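Local coordinates for Lmo0740 protein (Listeria monocytogenes, PDB 4RFA), which probably regulates transcription as a Crp-family activator, with an N-terminal cyclic nucleotide-binding-like domain and a C-terminal DNA-binding domain, at residues L128-S131 with I132-F136; R138-A141 with L142-M145. All coordinates share one frame; numbering follows the deposited sequence.

Interaction 1 (L128-S131 with I132-F136); sequences LLTS and IADVF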
ATOM      1  N   LEU A 128       3.225   5.042  15.304  1.00 57.94           N
ATOM      2  CA  LEU A 128       3.703   5.148  13.944  1.00 65.72           C
ATOM      3  C   LEU A 128       3.376   3.876  13.102  1.00 60.22           C
ATOM      4  O   LEU A 128       2.873   3.974  11.982  1.00 63.12           O
ATOM      5  CB  LEU A 128       5.195   5.454  13.943  1.00 67.76           C
ATOM      6  CG  LEU A 128       5.887   5.513  12.577  1.00 74.07           C
ATOM      7  CD1 LEU A 128       5.173   6.466  11.637  1.00 77.03           C
ATOM      8  CD2 LEU A 128       7.335   5.923  12.754  1.00 80.40           C
ATOM      9  N   LEU A 129       3.656   2.725  13.688  1.00 58.29           N
ATOM     10  CA  LEU A 129       3.356   1.416  13.129  1.00 62.39           C
ATOM     11  C   LEU A 129       1.893   1.248  12.828  1.00 52.99           C
ATOM     12  O   LEU A 129       1.539   0.756  11.772  1.00 52.33           O
ATOM     13  CB  LEU A 129       3.726   0.329  14.134  1.00 68.63           C
ATOM     14  CG  LEU A 129       5.207   0.044  14.281  1.00 76.24           C
ATOM     15  CD1 LEU A 129       5.359  -1.141  15.226  1.00 82.21           C
ATOM     16  CD2 LEU A 129       5.855  -0.248  12.930  1.00 74.78           C
ATOM     17  N   THR A 130       1.051   1.667  13.759  1.00 51.47           N
ATOM     18  CA  THR A 130      -0.398   1.612  13.586  1.00 50.00           C
ATOM     19  C   THR A 130      -0.872   2.495  12.481  1.00 46.73           C
ATOM     20  O   THR A 130      -1.715   2.083  11.717  1.00 50.34           O
ATOM     21  CB  THR A 130      -1.135   1.951  14.893  1.00 56.73           C
ATOM     22  OG1 THR A 130      -0.865   0.911  15.837  1.00 61.61           O
ATOM     23  CG2 THR A 130      -2.639   2.050  14.673  1.00 56.16           C
ATOM     24  N   SER A 131      -0.330   3.704  12.375  1.00 50.90           N
ATOM     25  CA  SER A 131      -0.676   4.597  11.281  1.00 53.51           C
ATOM     26  C   SER A 131      -0.340   4.007   9.909  1.00 47.08           C
ATOM     27  O   SER A 131      -1.131   4.112   8.986  1.00 49.63           O
ATOM     28  CB  SER A 131       0.067   5.918  11.412  1.00 56.97           C
ATOM     29  OG  SER A 131       0.103   6.304  12.757  1.00 65.48           O
ATOM     30  N   ILE A 132       0.846   3.423   9.804  1.00 48.06           N
ATOM     31  CA  ILE A 132       1.317   2.744   8.601  1.00 50.45           C
ATOM     32  C   ILE A 132       0.418   1.565   8.291  1.00 45.50           C
ATOM     33  O   ILE A 132      -0.117   1.483   7.190  1.00 52.89           O
ATOM     34  CB  ILE A 132       2.775   2.232   8.800  1.00 56.44           C
ATOM     35  CG1 ILE A 132       3.771   3.383   9.019  1.00 62.40           C
ATOM     36  CG2 ILE A 132       3.262   1.407   7.627  1.00 57.24           C
ATOM     37  CD1 ILE A 132       3.355   4.703   8.436  1.00 64.60           C
ATOM     38  N   ALA A 133       0.233   0.694   9.284  1.00 43.58           N
ATOM     39  CA  ALA A 133      -0.663  -0.484   9.193  1.00 45.16           C
ATOM     40  C   ALA A 133      -1.996  -0.112   8.621  1.00 43.11           C
ATOM     41  O   ALA A 133      -2.494  -0.773   7.723  1.00 40.33           O
ATOM     42  CB  ALA A 133      -0.846  -1.108  10.566  1.00 49.76           C
ATOM     43  N   ASP A 134      -2.573   1.004   9.073  1.00 45.16           N
ATOM     44  CA  ASP A 134      -3.879   1.404   8.521  1.00 43.14           C
ATOM     45  C   ASP A 134      -3.788   1.851   7.066  1.00 42.05           C
ATOM     46  O   ASP A 134      -4.725   1.664   6.318  1.00 46.48           O
ATOM     47  CB  ASP A 134      -4.520   2.505   9.366  1.00 47.16           C
ATOM     48  CG  ASP A 134      -4.956   1.999  10.726  1.00 49.88           C
ATOM     49  OD1 ASP A 134      -5.122   0.776  10.881  1.00 49.85           O
ATOM     50  OD2 ASP A 134      -5.148   2.819  11.637  1.00 53.87           O
ATOM     51  N   VAL A 135      -2.670   2.417   6.643  1.00 43.83           N
ATOM     52  CA  VAL A 135      -2.572   2.840   5.231  1.00 44.07           C
ATOM     53  C   VAL A 135      -2.451   1.599   4.360  1.00 42.58           C
ATOM     54  O   VAL A 135      -3.110   1.517   3.315  1.00 40.91           O
ATOM     55  CB  VAL A 135      -1.398   3.779   4.960  1.00 46.80           C
ATOM     56  CG1 VAL A 135      -1.284   4.077   3.465  1.00 49.32           C
ATOM     57  CG2 VAL A 135      -1.661   5.062   5.671  1.00 49.70           C
ATOM     58  N   PHE A 136      -1.644   0.646   4.809  1.00 43.56           N
ATOM     59  CA  PHE A 136      -1.583  -0.672   4.174  1.00 49.48           C
ATOM     60  C   PHE A 136      -2.925  -1.331   3.994  1.00 44.65           C
ATOM     61  O   PHE A 136      -3.245  -1.808   2.899  1.00 44.62           O
ATOM     62  CB  PHE A 136      -0.730  -1.616   4.971  1.00 48.77           C
ATOM     63  CG  PHE A 136       0.715  -1.318   4.872  1.00 58.87           C
ATOM     64  CD1 PHE A 136       1.222  -0.612   3.808  1.00 63.27           C
ATOM     65  CD2 PHE A 136       1.572  -1.753   5.842  1.00 62.48           C
ATOM     66  CE1 PHE A 136       2.582  -0.348   3.715  1.00 82.71           C
ATOM     67  CE2 PHE A 136       2.924  -1.501   5.744  1.00 72.57           C
ATOM     68  CZ  PHE A 136       3.432  -0.796   4.681  1.00 70.87           C
TER
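L128 and I132 sit one turn apart on helix 126-143, and their backbones are joined by a hydrogen bond from I132 N to L128 O, 3.0 Å long. The N-H points almost straight at the oxygen, at 164°. The next bond is shorter: A133 N reaches L129 O at 2.8 Å. D134 N then bonds to T130 O at 3.0 Å. The last bond, from V135 N to S131 O, stretches to 3.3 Å and bends to 140°. All four carbonyls of 128-131 therefore have an amide partner one turn on.

The side chains follow the same spacing. L128 and I132 run side by side, and CD1 of L128 lies 4.1 Å from CD1 of I132. CG1 of I132 stands beside its own backbone N (chi1 -63°), which brings CG1 to 3.2 Å from L128 O. L128, S131 and I132 also touch V81 of strand 81-82.

T130 and D134 line up on another side of the helix. Methyl CG2 of T130 is 4.0 Å from OD2 of D134, a plain contact with no bond. The carboxylate of D134 passes close to T130 O, its CG 3.4 Å from that oxygen, without bonding to it. OD2 bonds instead to S89 OG of the second subunit. The single hydroxyl proton on OG1 of T130 is shared by, or alternates between, D126 O and F87 O of the second subunit. OG of S131 turns back along the helix to F127 O. Each of these side-chain oxygens is satisfied, within the helix or across the dimer.

I132 packs on I132 of the second subunit, and the F136 rings of the two chains meet. This is regular alpha-helical i to i+4 bonding, in the long dimerisation helix characteristic of Crp-family regulators.

Interaction 2 (R138-A141 with L142-M145); sequences RHYA and LLGM
L142 and L143 both turn CG to the side of the backbone N (chi1 -73° and -67°), which lays each side chain back along the preceding turn. CG of L142 comes to 3.5 Å from R138 O. CG of L143 lies 3.4 Å from H139 O. Farther out, CD1 of L143 meets CD1 of Y140 at 4.4 Å, approaching the ring obliquely.

The backbone bonds beneath them are sound. L142 N bonds to R138 O at 3.1 Å. L143 N bonds to H139 O at 2.9 Å, and here the donor lies in the carbonyl plane. At G144 the pattern weakens. Its N is shared between two acceptors, Y140 O at 3.3 Å and A141 O at 3.0 Å. Both bonds are weak, and the one to A141 O is bent to 132°. M145 N bonds to L142 O, three residues back.

The polar side chains leave this stretch. R138 forms a salt bridge through NE to E164 and a hydrogen bond through NH2 to F75 O. ND1 of H139 is hydrogen-bonded to ND1 of H139 in the second subunit. L142 and L143 pack on L143 and L142 of that subunit. M145, a selenomethionine, rests on M156 and A157 of helix 150-165.

The chemistry is thus divided. L142 and L143 pack across the dimer interface, while R138 joins the helix to strand 72-76 through F75 O and to helix 150-165 through E164. The ND1 to ND1 bond needs one nitrogen to donate and the other to accept, so at least one of the two histidines is probably neutral.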
ATOM      1  N   ARG A 138      -5.787   0.054   3.854  1.00 41.60           N
ATOM      2  CA  ARG A 138      -6.562   0.753   2.837  1.00 38.89           C
ATOM      3  C   ARG A 138      -6.036   0.501   1.417  1.00 39.66           C
ATOM      4  O   ARG A 138      -6.795   0.382   0.469  1.00 41.71           O
ATOM      5  CB  ARG A 138      -6.611   2.227   3.160  1.00 44.16           C
ATOM      6  CG  ARG A 138      -7.347   2.527   4.461  1.00 48.55           C
ATOM      7  CD  ARG A 138      -7.008   3.914   4.935  1.00 48.30           C
ATOM      8  NE  ARG A 138      -7.356   4.837   3.833  1.00 54.74           N
ATOM      9  CZ  ARG A 138      -6.674   5.930   3.522  1.00 47.36           C
ATOM     10  NH1 ARG A 138      -5.585   6.249   4.195  1.00 48.22           N
ATOM     11  NH2 ARG A 138      -7.054   6.656   2.497  1.00 51.06           N
ATOM     12  N   HIS A 139      -4.731   0.330   1.283  1.00 38.66           N
ATOM     13  CA  HIS A 139      -4.135  -0.050   0.017  1.00 37.51           C
ATOM     14  C   HIS A 139      -4.676  -1.407  -0.471  1.00 39.73           C
ATOM     15  O   HIS A 139      -5.054  -1.563  -1.623  1.00 37.88           O
ATOM     16  CB  HIS A 139      -2.606  -0.124   0.131  1.00 40.27           C
ATOM     17  CG  HIS A 139      -1.913   1.192   0.228  1.00 45.78           C
ATOM     18  ND1 HIS A 139      -0.549   1.297   0.425  1.00 53.15           N
ATOM     19  CD2 HIS A 139      -2.379   2.460   0.188  1.00 45.68           C
ATOM     20  CE1 HIS A 139      -0.205   2.572   0.443  1.00 51.65           C
ATOM     21  NE2 HIS A 139      -1.301   3.295   0.312  1.00 44.54           N
ATOM     22  N   TYR A 140      -4.688  -2.391   0.407  1.00 42.16           N
ATOM     23  CA  TYR A 140      -5.247  -3.693   0.078  1.00 42.64           C
ATOM     24  C   TYR A 140      -6.684  -3.623  -0.328  1.00 44.97           C
ATOM     25  O   TYR A 140      -7.078  -4.282  -1.253  1.00 47.17           O
ATOM     26  CB  TYR A 140      -5.113  -4.626   1.262  1.00 49.29           C
ATOM     27  CG  TYR A 140      -3.776  -5.276   1.296  1.00 52.33           C
ATOM     28  CD1 TYR A 140      -3.518  -6.410   0.509  1.00 66.79           C
ATOM     29  CD2 TYR A 140      -2.786  -4.787   2.078  1.00 57.71           C
ATOM     30  CE1 TYR A 140      -2.268  -7.020   0.514  1.00 68.50           C
ATOM     31  CE2 TYR A 140      -1.531  -5.368   2.105  1.00 63.24           C
ATOM     32  CZ  TYR A 140      -1.274  -6.483   1.326  1.00 63.74           C
ATOM     33  OH  TYR A 140      -0.040  -7.063   1.371  1.00 56.63           O
ATOM     34  N   ALA A 141      -7.478  -2.824   0.348  1.00 42.82           N
ATOM     35  CA  ALA A 141      -8.873  -2.722  -0.028  1.00 45.73           C
ATOM     36  C   ALA A 141      -8.975  -2.224  -1.465  1.00 47.40           C
ATOM     37  O   ALA A 141      -9.690  -2.803  -2.298  1.00 55.12           O
ATOM     38  CB  ALA A 141      -9.614  -1.817   0.939  1.00 43.36           C
ATOM     39  N   LEU A 142      -8.126  -1.262  -1.806  1.00 45.15           N
ATOM     40  CA  LEU A 142      -8.123  -0.723  -3.145  1.00 43.27           C
ATOM     41  C   LEU A 142      -7.685  -1.695  -4.172  1.00 39.60           C
ATOM     42  O   LEU A 142      -8.245  -1.697  -5.308  1.00 39.30           O
ATOM     43  CB  LEU A 142      -7.265   0.530  -3.258  1.00 44.41           C
ATOM     44  CG  LEU A 142      -7.990   1.668  -2.563  1.00 50.17           C
ATOM     45  CD1 LEU A 142      -7.003   2.775  -2.310  1.00 55.47           C
ATOM     46  CD2 LEU A 142      -9.110   2.175  -3.419  1.00 54.26           C
ATOM     47  N   LEU A 143      -6.679  -2.491  -3.842  1.00 38.12           N
ATOM     48  CA  LEU A 143      -6.243  -3.536  -4.791  1.00 39.71           C
ATOM     49  C   LEU A 143      -7.412  -4.469  -5.182  1.00 35.69           C
ATOM     50  O   LEU A 143      -7.449  -5.034  -6.281  1.00 38.46           O
ATOM     51  CB  LEU A 143      -5.076  -4.342  -4.233  1.00 40.70           C
ATOM     52  CG  LEU A 143      -3.728  -3.598  -4.056  1.00 42.95           C
ATOM     53  CD1 LEU A 143      -2.733  -4.514  -3.362  1.00 46.42           C
ATOM     54  CD2 LEU A 143      -3.146  -3.181  -5.384  1.00 42.81           C
ATOM     55  N   GLY A 144      -8.379  -4.626  -4.303  1.00 39.26           N
ATOM     56  CA  GLY A 144      -9.561  -5.439  -4.640  1.00 42.03           C
ATOM     57  C   GLY A 144     -10.382  -4.898  -5.808  1.00 41.59           C
ATOM     58  O   GLY A 144     -11.284  -5.582  -6.328  1.00 44.00           O
HETATM   59  N   MSE A 145     -10.063  -3.686  -6.250  1.00 38.88           N
HETATM   60  CA  MSE A 145     -10.789  -3.060  -7.346  1.00 41.61           C
HETATM   61  C   MSE A 145     -10.274  -3.505  -8.689  1.00 38.15           C
HETATM   62  O   MSE A 145     -10.951  -3.281  -9.717  1.00 37.16           O
HETATM   63  CB  MSE A 145     -10.653  -1.545  -7.236  1.00 42.03           C
HETATM   64  CG  MSE A 145     -11.774  -0.957  -6.388  1.00 51.44           C
HETATM   65 SE   MSE A 145     -11.819   0.999  -6.625  1.00 64.36          SE
HETATM   66  CE  MSE A 145     -13.318   1.388  -5.408  1.00 61.24           C
TER

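How the interactions relate
Both interactions lie on helix 126-143. Interaction 1 comes first along the chain and lies toward the N-terminal end of the helix. Interaction 2 lies in its C-terminal part. Their centres are about 15 Å apart, and the segments are separated by a single residue. The surroundings change along the way. Side chains of interaction 1 touch strand 81-82, whereas side chains of interaction 2 touch strand 72-76 and helix 150-165. Both touch the second subunit. The helix therefore meets the second subunit at both contacts and passes from the N-terminal beta domain to the C-terminal, probably DNA-binding, domain.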